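Local coordinates for nonsense-mediated mRNA decay protein 2 (Saccharomyces cerevisiae, PDB 4LUN) that takes part in nonsense-mediated decay of mRNAs with premature stop codons, this chain being its N-terminal MIF4G domain, while its C-terminus interacts with Upf1, at residues 170-175 with 183-188; 115-120 with 157-162; 189-194 with 237-242; 78-83 with 144-149. One frame throughout, in Å; residues are numbered along the deposited sequence.

Contact 1: residues 170-175 with 183-188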
# COMPACT_ATOMS: atom_id res chain seq x y z
N ASN A 170 -13.15 9.76 3.73
CA ASN A 170 -13.47 10.26 5.06
C ASN A 170 -12.28 10.30 6.02
O ASN A 170 -12.13 11.26 6.78
CB ASN A 170 -14.59 9.42 5.70
CG ASN A 170 -15.94 9.66 5.06
OD1 ASN A 170 -16.03 10.08 3.91
ND2 ASN A 170 -17.00 9.37 5.80
N PHE A 171 -11.43 9.28 5.97
CA PHE A 171 -10.36 9.18 6.96
C PHE A 171 -9.27 10.23 6.78
O PHE A 171 -8.44 10.42 7.66
CB PHE A 171 -9.77 7.76 7.01
CG PHE A 171 -8.72 7.47 5.95
CD1 PHE A 171 -7.37 7.57 6.26
CD2 PHE A 171 -9.08 7.02 4.69
CE1 PHE A 171 -6.41 7.28 5.32
CE2 PHE A 171 -8.12 6.74 3.74
CZ PHE A 171 -6.79 6.86 4.05
N LEU A 172 -9.29 10.91 5.63
CA LEU A 172 -8.28 11.92 5.34
C LEU A 172 -8.86 13.33 5.39
O LEU A 172 -8.18 14.29 5.06
CB LEU A 172 -7.67 11.69 3.96
CG LEU A 172 -6.87 10.40 3.80
CD1 LEU A 172 -6.58 10.13 2.35
CD2 LEU A 172 -5.56 10.52 4.58
N GLN A 173 -10.13 13.44 5.79
CA GLN A 173 -10.82 14.74 5.74
C GLN A 173 -10.60 15.56 7.01
O GLN A 173 -10.20 15.03 8.04
CB GLN A 173 -12.32 14.55 5.52
CG GLN A 173 -12.70 14.14 4.10
CD GLN A 173 -14.19 13.91 3.94
OE1 GLN A 173 -14.98 14.21 4.85
NE2 GLN A 173 -14.59 13.37 2.80
N LYS A 174 -10.88 16.86 6.89
CA LYS A 174 -10.91 17.78 8.03
C LYS A 174 -9.53 18.06 8.64
O LYS A 174 -9.43 18.52 9.78
CB LYS A 174 -11.88 17.29 9.12
CG LYS A 174 -13.32 17.11 8.65
CD LYS A 174 -13.89 18.42 8.11
CE LYS A 174 -15.41 18.36 7.98
NZ LYS A 174 -15.87 17.32 7.02
N LYS A 175 -8.47 17.79 7.88
CA LYS A 175 -7.13 18.09 8.36
C LYS A 175 -6.89 19.60 8.41
O LYS A 175 -7.16 20.31 7.44
CB LYS A 175 -6.07 17.42 7.48
CG LYS A 175 -6.17 15.90 7.45
CD LYS A 175 -4.98 15.27 6.74
CE LYS A 175 -4.96 13.76 6.94
NZ LYS A 175 -4.87 13.41 8.39
N LEU A 183 1.81 9.16 3.11
CA LEU A 183 2.05 7.75 3.42
C LEU A 183 1.82 7.44 4.89
O LEU A 183 1.34 6.36 5.21
CB LEU A 183 3.46 7.31 3.02
CG LEU A 183 3.67 6.99 1.55
CD1 LEU A 183 5.16 6.91 1.24
CD2 LEU A 183 2.96 5.66 1.21
N PHE A 184 2.20 8.35 5.78
CA PHE A 184 1.97 8.16 7.21
C PHE A 184 0.46 8.05 7.47
O PHE A 184 0.00 7.16 8.21
CB PHE A 184 2.60 9.32 8.01
CG PHE A 184 2.29 9.30 9.49
CD1 PHE A 184 3.17 8.74 10.40
CD2 PHE A 184 1.11 9.88 9.97
CE1 PHE A 184 2.89 8.75 11.76
CE2 PHE A 184 0.82 9.88 11.32
CZ PHE A 184 1.71 9.31 12.21
N SER A 185 -0.31 8.94 6.84
CA SER A 185 -1.76 8.97 7.02
C SER A 185 -2.40 7.67 6.54
O SER A 185 -3.24 7.09 7.24
CB SER A 185 -2.39 10.17 6.31
OG SER A 185 -1.95 11.38 6.90
N ILE A 186 -1.97 7.22 5.37
CA ILE A 186 -2.47 5.96 4.82
C ILE A 186 -2.13 4.76 5.72
O ILE A 186 -2.98 3.91 6.02
CB ILE A 186 -1.88 5.75 3.41
CG1 ILE A 186 -2.48 6.78 2.45
CG2 ILE A 186 -2.16 4.33 2.88
CD1 ILE A 186 -1.71 6.88 1.14
N LEU A 187 -0.88 4.67 6.14
CA LEU A 187 -0.48 3.52 6.95
C LEU A 187 -1.12 3.53 8.33
O LEU A 187 -1.50 2.47 8.85
CB LEU A 187 1.04 3.43 7.04
CG LEU A 187 1.65 2.84 5.77
CD1 LEU A 187 3.11 3.25 5.60
CD2 LEU A 187 1.52 1.32 5.87
N ARG A 188 -1.27 4.70 8.93
CA ARG A 188 -1.93 4.76 10.23
C ARG A 188 -3.37 4.24 10.18
O ARG A 188 -3.87 3.64 11.15
CB ARG A 188 -1.91 6.17 10.82
CG ARG A 188 -2.22 6.15 12.31
CD ARG A 188 -1.50 7.25 13.06
NE ARG A 188 -2.20 8.52 12.95
CZ ARG A 188 -1.99 9.54 13.77
NH1 ARG A 188 -1.11 9.44 14.76
NH2 ARG A 188 -2.67 10.67 13.60
O HOH W 1 -2.43 11.62 9.63
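Phe171 puts the edge of its ring against the backbone of Ser185 and Ile186, docking the loop that follows helix 130-152 onto helix 182-190 within the MIF4G domain, an all-helical fold of the HEAT-repeat kind. Its chi1 of 83° sets CG between the backbone N and the carbonyl carbon, and from there the ring reaches across to the helix. Phe171 CE1 lies 3.7 Å from Ser185 O, which sits near the ring plane, and 4.2 Å from Ile186 CA, so it is a C-H rim and not a ring face that meets the carbonyl oxygen. One face of the ring is taken by its own neighbour, Leu172, while Glu121 OE1 holds the backbone N of Phe171.

At Leu172 the branch that touches is CD2, 3.6 Å from Ser185 CB, so the methyl rests on the serine CB. Leu172 and Ser185 have the nearest CA atoms of the two segments. A bond from Gln173 N to Asn170 O closes the short 3-10 segment before the chain turns away.

Lys175 brings it back. Its side chain runs nearly straight from CB to CE, passing Leu159, and bends only at the last torsion (chi4 -60°). Lys175 CE ends 3.8 Å from Ser185 OG. The ammonium and the hydroxyl are joined through one water, which also lies at the edge of the Phe184 ring: it stands 2.8 Å from Ser185 OG and accepts a weak bond from Lys175 NZ at 3.3 Å.

Contact 2: residues 115-120 with 157-162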
# COMPACT_ATOMS: atom_id res chain seq x y z
N ALA A 115 -9.69 9.65 -5.91
CA ALA A 115 -10.45 8.41 -6.07
C ALA A 115 -9.61 7.21 -5.65
O ALA A 115 -10.12 6.27 -5.03
CB ALA A 115 -10.90 8.25 -7.52
N PHE A 116 -8.32 7.24 -5.99
CA PHE A 116 -7.45 6.12 -5.63
C PHE A 116 -7.33 5.94 -4.11
O PHE A 116 -7.28 4.82 -3.62
CB PHE A 116 -6.07 6.26 -6.28
CG PHE A 116 -5.21 5.03 -6.14
CD1 PHE A 116 -5.27 4.01 -7.09
CD2 PHE A 116 -4.37 4.87 -5.05
CE1 PHE A 116 -4.49 2.86 -6.95
CE2 PHE A 116 -3.59 3.74 -4.91
CZ PHE A 116 -3.65 2.73 -5.85
N LEU A 117 -7.31 7.05 -3.37
CA LEU A 117 -7.14 7.01 -1.92
C LEU A 117 -8.31 6.32 -1.21
O LEU A 117 -8.18 5.90 -0.05
CB LEU A 117 -6.93 8.42 -1.36
CG LEU A 117 -5.57 9.05 -1.65
CD1 LEU A 117 -5.59 10.56 -1.34
CD2 LEU A 117 -4.49 8.35 -0.81
N GLN A 118 -9.45 6.23 -1.90
CA GLN A 118 -10.61 5.55 -1.33
C GLN A 118 -10.28 4.08 -1.05
O GLN A 118 -10.90 3.45 -0.20
CB GLN A 118 -11.81 5.67 -2.26
CG GLN A 118 -13.10 5.05 -1.73
CD GLN A 118 -13.56 5.66 -0.42
OE1 GLN A 118 -13.48 6.87 -0.21
NE2 GLN A 118 -14.06 4.81 0.48
N ALA A 119 -9.27 3.56 -1.74
CA ALA A 119 -8.86 2.16 -1.57
C ALA A 119 -8.32 1.86 -0.17
O ALA A 119 -8.21 0.70 0.26
CB ALA A 119 -7.83 1.78 -2.61
N PHE A 120 -7.97 2.93 0.55
CA PHE A 120 -7.35 2.81 1.86
C PHE A 120 -8.31 3.07 3.01
O PHE A 120 -7.94 2.93 4.17
CB PHE A 120 -6.14 3.75 1.93
CG PHE A 120 -5.09 3.44 0.91
CD1 PHE A 120 -4.59 2.15 0.80
CD2 PHE A 120 -4.64 4.41 0.04
CE1 PHE A 120 -3.64 1.83 -0.15
CE2 PHE A 120 -3.69 4.11 -0.94
CZ PHE A 120 -3.19 2.81 -1.03
N ARG A 157 1.72 13.04 -4.34
CA ARG A 157 2.60 13.65 -3.35
C ARG A 157 1.96 14.00 -2.03
O ARG A 157 2.52 13.71 -0.97
CB ARG A 157 3.22 14.93 -3.93
CG ARG A 157 3.72 14.77 -5.35
CD ARG A 157 4.42 16.04 -5.83
NE ARG A 157 3.51 17.18 -5.97
CZ ARG A 157 3.91 18.41 -6.29
NH1 ARG A 157 5.20 18.65 -6.51
NH2 ARG A 157 3.04 19.40 -6.39
N THR A 158 0.81 14.67 -2.08
CA THR A 158 0.25 15.26 -0.87
C THR A 158 -1.23 15.55 -1.07
O THR A 158 -1.68 15.71 -2.20
CB THR A 158 1.00 16.57 -0.50
OG1 THR A 158 0.34 17.22 0.59
CG2 THR A 158 1.03 17.52 -1.69
N LEU A 159 -1.99 15.62 0.01
CA LEU A 159 -3.39 16.02 -0.10
C LEU A 159 -3.49 17.45 -0.60
O LEU A 159 -4.53 17.85 -1.11
CB LEU A 159 -4.10 15.89 1.25
CG LEU A 159 -4.28 14.47 1.80
CD1 LEU A 159 -4.82 14.50 3.21
CD2 LEU A 159 -5.19 13.64 0.90
N ASP A 160 -2.42 18.21 -0.45
CA ASP A 160 -2.43 19.61 -0.88
C ASP A 160 -2.57 19.78 -2.40
O ASP A 160 -2.87 20.87 -2.88
CB ASP A 160 -1.19 20.35 -0.38
CG ASP A 160 -1.27 20.70 1.10
OD1 ASP A 160 -2.37 20.60 1.68
OD2 ASP A 160 -0.22 21.08 1.68
N ASP A 161 -2.36 18.71 -3.16
CA ASP A 161 -2.46 18.74 -4.61
C ASP A 161 -3.88 18.51 -5.09
O ASP A 161 -4.19 18.71 -6.27
CB ASP A 161 -1.58 17.67 -5.25
CG ASP A 161 -0.10 17.99 -5.19
OD1 ASP A 161 0.70 17.04 -5.21
OD2 ASP A 161 0.27 19.19 -5.13
N ILE A 162 -4.74 18.04 -4.20
CA ILE A 162 -6.11 17.71 -4.59
C ILE A 162 -6.96 18.97 -4.55
O ILE A 162 -6.88 19.76 -3.61
CB ILE A 162 -6.71 16.61 -3.70
CG1 ILE A 162 -5.78 15.40 -3.68
CG2 ILE A 162 -8.08 16.21 -4.20
CD1 ILE A 162 -6.27 14.23 -2.85
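Leu117 and Leu159 use nearly the same first torsion, chi1 -73° and -67°, each placing CG beside the backbone N and opposite the carbonyl carbon; Ile162 does likewise with CG1. In Leu117 this points the CD1 methyl at the other segment. Leu159 starts off at an angle to the contact, and the torsion swings its CD2 back in. The two methyls meet at 3.8 Å, Leu117 CD1 to Leu159 CD2, with the side chains crossing obliquely. The same Leu117 CD1 lies 4.0 Å from Ile162 CD1, the far end of an extended isoleucine. One methyl therefore fits against the ends of two side chains, and the interaction is purely apolar, with nearly 10 Å between the nearest CA atoms of the backbones.

The loop that presents Leu159 and Ile162 carries its own set of polar bonds. Thr158 OG1 accepts from Asp160 N at 3.1 Å, an ST turn leading into the 3-10 segment 159-161. Arg157 grips the carboxylate of Asp161 side-on, NE to OD1 at 2.9 Å and NH2 to OD2 at 3.1 Å, both on the syn side of the oxygens. Arg157 also makes a cation-pi contact with Trp17, and Asp160 pairs with Lys179. The loop offers the end of Leu159 and Ile162 CD1 to Leu117, where Phe147 and Ile186 also pack. In this way the loop after helix 130-152 is joined to the helical, HEAT-repeat-like body of the MIF4G domain.

Contact 3: residues 189-194 with 237-242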
# COMPACT_ATOMS: atom_id res chain seq x y z
N GLU A 189 -4.03 4.47 9.05
CA GLU A 189 -5.37 3.94 8.84
C GLU A 189 -5.36 2.42 8.64
O GLU A 189 -5.97 1.69 9.41
CB GLU A 189 -6.06 4.65 7.66
CG GLU A 189 -7.39 4.01 7.19
CD GLU A 189 -8.61 4.42 8.02
OE1 GLU A 189 -8.42 5.04 9.08
OE2 GLU A 189 -9.76 4.12 7.60
N ILE A 190 -4.67 1.95 7.60
CA ILE A 190 -4.79 0.54 7.21
C ILE A 190 -4.16 -0.45 8.20
O ILE A 190 -4.59 -1.59 8.29
CB ILE A 190 -4.30 0.30 5.76
CG1 ILE A 190 -2.78 0.53 5.63
CG2 ILE A 190 -5.10 1.18 4.77
CD1 ILE A 190 -2.28 0.41 4.18
N LEU A 191 -3.18 -0.00 8.98
CA LEU A 191 -2.58 -0.90 9.96
C LEU A 191 -3.51 -1.13 11.14
O LEU A 191 -3.29 -2.04 11.94
CB LEU A 191 -1.25 -0.34 10.45
CG LEU A 191 -0.15 -0.34 9.40
CD1 LEU A 191 1.12 0.26 10.00
CD2 LEU A 191 0.12 -1.75 8.92
N ASN A 192 -4.56 -0.31 11.23
CA ASN A 192 -5.41 -0.31 12.42
C ASN A 192 -6.85 -0.79 12.18
O ASN A 192 -7.78 -0.37 12.86
CB ASN A 192 -5.40 1.08 13.07
CG ASN A 192 -4.10 1.36 13.81
OD1 ASN A 192 -3.86 0.82 14.90
ND2 ASN A 192 -3.24 2.18 13.22
N TYR A 193 -7.02 -1.68 11.22
CA TYR A 193 -8.31 -2.35 11.07
C TYR A 193 -8.20 -3.75 11.67
O TYR A 193 -7.46 -4.59 11.16
CB TYR A 193 -8.72 -2.44 9.61
CG TYR A 193 -10.02 -3.20 9.40
CD1 TYR A 193 -11.24 -2.66 9.82
CD2 TYR A 193 -10.03 -4.44 8.79
CE1 TYR A 193 -12.43 -3.35 9.64
CE2 TYR A 193 -11.22 -5.14 8.61
CZ TYR A 193 -12.41 -4.59 9.03
OH TYR A 193 -13.59 -5.30 8.83
N LYS A 194 -8.92 -3.97 12.77
CA LYS A 194 -8.92 -5.27 13.45
C LYS A 194 -7.50 -5.74 13.77
O LYS A 194 -7.16 -6.90 13.53
CB LYS A 194 -9.66 -6.33 12.62
CG LYS A 194 -11.12 -6.00 12.35
CD LYS A 194 -11.95 -6.09 13.63
CE LYS A 194 -11.76 -7.44 14.29
NZ LYS A 194 -12.84 -7.72 15.28
N SER A 237 8.64 6.46 13.44
CA SER A 237 7.84 6.57 14.66
C SER A 237 6.63 5.66 14.60
O SER A 237 6.34 4.91 15.55
CB SER A 237 7.37 8.01 14.87
OG SER A 237 6.42 8.06 15.93
N LEU A 238 5.92 5.70 13.48
CA LEU A 238 4.74 4.87 13.30
C LEU A 238 5.06 3.39 13.40
O LEU A 238 4.34 2.63 14.05
CB LEU A 238 4.12 5.16 11.93
CG LEU A 238 2.85 4.39 11.54
CD1 LEU A 238 1.74 4.68 12.53
CD2 LEU A 238 2.43 4.79 10.12
N PHE A 239 6.15 2.97 12.76
CA PHE A 239 6.45 1.55 12.73
C PHE A 239 7.01 1.05 14.05
O PHE A 239 6.73 -0.07 14.45
CB PHE A 239 7.34 1.18 11.54
CG PHE A 239 6.58 0.94 10.27
CD1 PHE A 239 6.59 -0.30 9.64
CD2 PHE A 239 5.78 1.95 9.73
CE1 PHE A 239 5.86 -0.51 8.49
CE2 PHE A 239 5.05 1.73 8.56
CZ PHE A 239 5.10 0.50 7.94
N LYS A 240 7.79 1.88 14.74
CA LYS A 240 8.29 1.50 16.07
C LYS A 240 7.15 1.39 17.08
O LYS A 240 7.15 0.48 17.91
CB LYS A 240 9.39 2.47 16.53
CG LYS A 240 10.73 2.20 15.83
CD LYS A 240 11.83 3.13 16.31
CE LYS A 240 13.03 3.11 15.36
NZ LYS A 240 13.79 1.83 15.42
N ASN A 241 6.16 2.27 17.00
CA ASN A 241 4.95 2.09 17.80
C ASN A 241 4.20 0.82 17.44
O ASN A 241 3.68 0.12 18.31
CB ASN A 241 4.02 3.28 17.66
CG ASN A 241 4.38 4.41 18.59
OD1 ASN A 241 4.16 4.31 19.80
ND2 ASN A 241 4.97 5.47 18.05
N PHE A 242 4.15 0.51 16.15
CA PHE A 242 3.45 -0.68 15.67
C PHE A 242 4.19 -1.91 16.15
O PHE A 242 3.59 -2.92 16.49
CB PHE A 242 3.34 -0.64 14.15
CG PHE A 242 2.47 -1.73 13.59
CD1 PHE A 242 1.08 -1.60 13.58
CD2 PHE A 242 3.04 -2.87 13.07
CE1 PHE A 242 0.28 -2.60 13.07
CE2 PHE A 242 2.24 -3.89 12.55
CZ PHE A 242 0.86 -3.75 12.55
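Leu191 and Phe242 carry most of this contact, with Leu238 and Phe239 each adding a small share. Leu191 lies in the type I turn from Ile190 to Tyr193, at the C-terminal side of helix 182-190, and packs on helix 231-271. Its CD1 sits over one face of the Phe242 ring, displaced toward the rim, 4.0 Å from Phe242 CD1, while Leu191 CB meets the rim at Phe242 CE1, 3.8 Å away. The ring gets there because its CG stands opposite the backbone N (chi1 -172°), which carries it out from the helix to the turn. Leu191 CD1 also comes within 4.4 Å of Phe239 CE2, obliquely.

Ala204 touches both phenylalanines and Ile203 touches Leu191, so helix 201-210 borders the cluster, while Phe195 meets the Phe242 ring, planes at about 75°. Cutting Phe242 back to an alanine would remove the ring, and a gap would probably open beside Leu191, its CD1 left without the ring face and its CB without the rim carbon.

The carbonyl O of Leu191 is bonded to Thr200 OG1. Across the segments there is neither hydrogen bond nor salt bridge, which implies that buried hydrocarbon joins turn and helix.

Contact 4: residues 78-83 with 144-149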
# COMPACT_ATOMS: atom_id res chain seq x y z
N GLU A 78 -9.82 2.58 -12.27
CA GLU A 78 -10.15 1.17 -12.21
C GLU A 78 -8.94 0.30 -12.53
O GLU A 78 -8.66 -0.67 -11.82
CB GLU A 78 -11.31 0.86 -13.16
CG GLU A 78 -12.24 -0.22 -12.67
CD GLU A 78 -13.67 0.01 -13.12
OE1 GLU A 78 -14.57 0.03 -12.25
OE2 GLU A 78 -13.90 0.16 -14.34
N CYS A 79 -8.22 0.64 -13.59
CA CYS A 79 -7.03 -0.12 -13.98
C CYS A 79 -5.95 -0.09 -12.90
O CYS A 79 -5.31 -1.11 -12.63
CB CYS A 79 -6.45 0.41 -15.29
SG CYS A 79 -7.54 0.18 -16.69
N LEU A 80 -5.75 1.07 -12.29
CA LEU A 80 -4.70 1.23 -11.29
C LEU A 80 -5.00 0.40 -10.04
O LEU A 80 -4.11 -0.22 -9.46
CB LEU A 80 -4.56 2.71 -10.90
CG LEU A 80 -3.15 3.14 -10.52
CD1 LEU A 80 -2.16 2.66 -11.56
CD2 LEU A 80 -3.12 4.66 -10.39
N LEU A 81 -6.27 0.40 -9.64
CA LEU A 81 -6.68 -0.33 -8.45
C LEU A 81 -6.58 -1.83 -8.67
O LEU A 81 -6.53 -2.60 -7.71
CB LEU A 81 -8.10 0.06 -8.04
CG LEU A 81 -8.33 1.47 -7.49
CD1 LEU A 81 -9.82 1.74 -7.33
CD2 LEU A 81 -7.64 1.63 -6.16
N ASN A 82 -6.54 -2.25 -9.93
CA ASN A 82 -6.53 -3.67 -10.25
C ASN A 82 -5.20 -4.17 -10.82
O ASN A 82 -5.13 -5.28 -11.35
CB ASN A 82 -7.67 -4.00 -11.23
CG ASN A 82 -9.04 -3.86 -10.58
OD1 ASN A 82 -9.28 -4.40 -9.50
ND2 ASN A 82 -9.93 -3.15 -11.24
N VAL A 83 -4.15 -3.36 -10.72
CA VAL A 83 -2.83 -3.80 -11.15
C VAL A 83 -2.42 -5.05 -10.38
O VAL A 83 -2.58 -5.11 -9.16
CB VAL A 83 -1.76 -2.69 -10.96
CG1 VAL A 83 -0.38 -3.19 -11.35
CG2 VAL A 83 -2.12 -1.46 -11.78
N LEU A 144 -1.33 -0.28 -1.91
CA LEU A 144 -0.31 0.50 -1.20
C LEU A 144 1.00 0.50 -1.99
O LEU A 144 1.69 1.51 -2.06
CB LEU A 144 -0.08 -0.08 0.21
CG LEU A 144 1.04 0.52 1.06
CD1 LEU A 144 0.73 1.98 1.42
CD2 LEU A 144 1.22 -0.31 2.32
N ARG A 145 1.32 -0.64 -2.60
CA ARG A 145 2.59 -0.72 -3.32
C ARG A 145 2.57 0.22 -4.51
O ARG A 145 3.51 1.00 -4.74
CB ARG A 145 2.83 -2.16 -3.78
CG ARG A 145 4.23 -2.40 -4.33
CD ARG A 145 4.27 -2.28 -5.83
NE ARG A 145 5.63 -2.42 -6.34
CZ ARG A 145 6.16 -3.57 -6.73
NH1 ARG A 145 5.43 -4.68 -6.68
NH2 ARG A 145 7.40 -3.60 -7.19
N VAL A 146 1.47 0.18 -5.26
CA VAL A 146 1.32 1.02 -6.45
C VAL A 146 1.30 2.50 -6.07
O VAL A 146 1.92 3.33 -6.75
CB VAL A 146 0.06 0.61 -7.25
CG1 VAL A 146 -0.27 1.67 -8.31
CG2 VAL A 146 0.28 -0.76 -7.91
N PHE A 147 0.58 2.82 -5.00
CA PHE A 147 0.55 4.19 -4.51
C PHE A 147 1.96 4.68 -4.24
O PHE A 147 2.32 5.79 -4.63
CB PHE A 147 -0.26 4.33 -3.23
CG PHE A 147 -0.15 5.70 -2.63
CD1 PHE A 147 -1.03 6.69 -3.01
CD2 PHE A 147 0.84 6.00 -1.71
CE1 PHE A 147 -0.92 7.98 -2.49
CE2 PHE A 147 0.96 7.28 -1.19
CZ PHE A 147 0.06 8.27 -1.58
N THR A 148 2.74 3.85 -3.55
CA THR A 148 4.06 4.26 -3.10
C THR A 148 5.02 4.45 -4.28
O THR A 148 5.83 5.39 -4.27
CB THR A 148 4.62 3.27 -2.06
OG1 THR A 148 3.69 3.18 -0.98
CG2 THR A 148 5.93 3.80 -1.49
N GLU A 149 4.89 3.60 -5.29
CA GLU A 149 5.74 3.73 -6.47
C GLU A 149 5.44 5.04 -7.18
O GLU A 149 6.35 5.71 -7.70
CB GLU A 149 5.55 2.55 -7.44
CG GLU A 149 5.87 1.17 -6.88
CD GLU A 149 7.35 0.89 -6.67
OE1 GLU A 149 8.19 1.81 -6.86
OE2 GLU A 149 7.68 -0.26 -6.31
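Leu80 and Val83 meet Val146 through aliphatic carbons alone, and the flat groups of the two segments stand to the side. The guanidinium of Arg145 has the Glu149 carboxylate at its edge and in its plane: Arg145 NE gives a bond of 3.0 Å to Glu149 OE2, 166° at the hydrogen, and OE2 accepts with its anti lone pair, the one facing away from the other oxygen. Arg145 NH2 adds a weak bond to the same atom and also bonds to Asn87 OD1. The Phe147 ring leads away from helix 69-81, toward Phe156, whose plane is inclined to it by about 30°, and toward Phe116 and Ile186.

Between the segments, Val146 works with both methyls. With CG1 opposite the backbone N (chi1 167°), its two branches divide between the last turn of helix 69-81 and the loop just beyond it. CG1 takes Leu80, 3.9 Å from CD1 of that leucine, and CG2 takes Val83, 4.1 Å from its CB. This is apolar packing between helices of the MIF4G fold, extended by the first loop residues after helix 69-81 and reaching the C-terminal half of helix 130-152, with Phe116 of helix 106-116 also against Leu80.

Away from the contact, Leu144 O receives two donors from opposite faces of its carbonyl plane, Thr148 N at 3.0 Å and Thr148 OG1 at 2.8 Å. That second bond ties down the threonine hydroxyl where Leu183 packs against the same side chain.

From the N terminus, contact 4 opens first at 78-83 and contact 2 opens at 115-120 before contact 4 closes at 144-149; contact 2 then closes at 157-162. These two therefore cross, locking helices 69-81, 106-116 and 130-152 and the following loop together. Contact 1 comes next, closing a short excursion of seven residues onto helix 182-190, and contact 3, in series after it, ties the end of that helix to helix 231-271 across 42 residues. Ile186 touches Leu117 and Phe120 of contact 2 and Phe147 of contact 4, and Leu187 touches Leu238 and Phe239 of contact 3, so helix 182-190 links contacts 2 and 4 to contact 3.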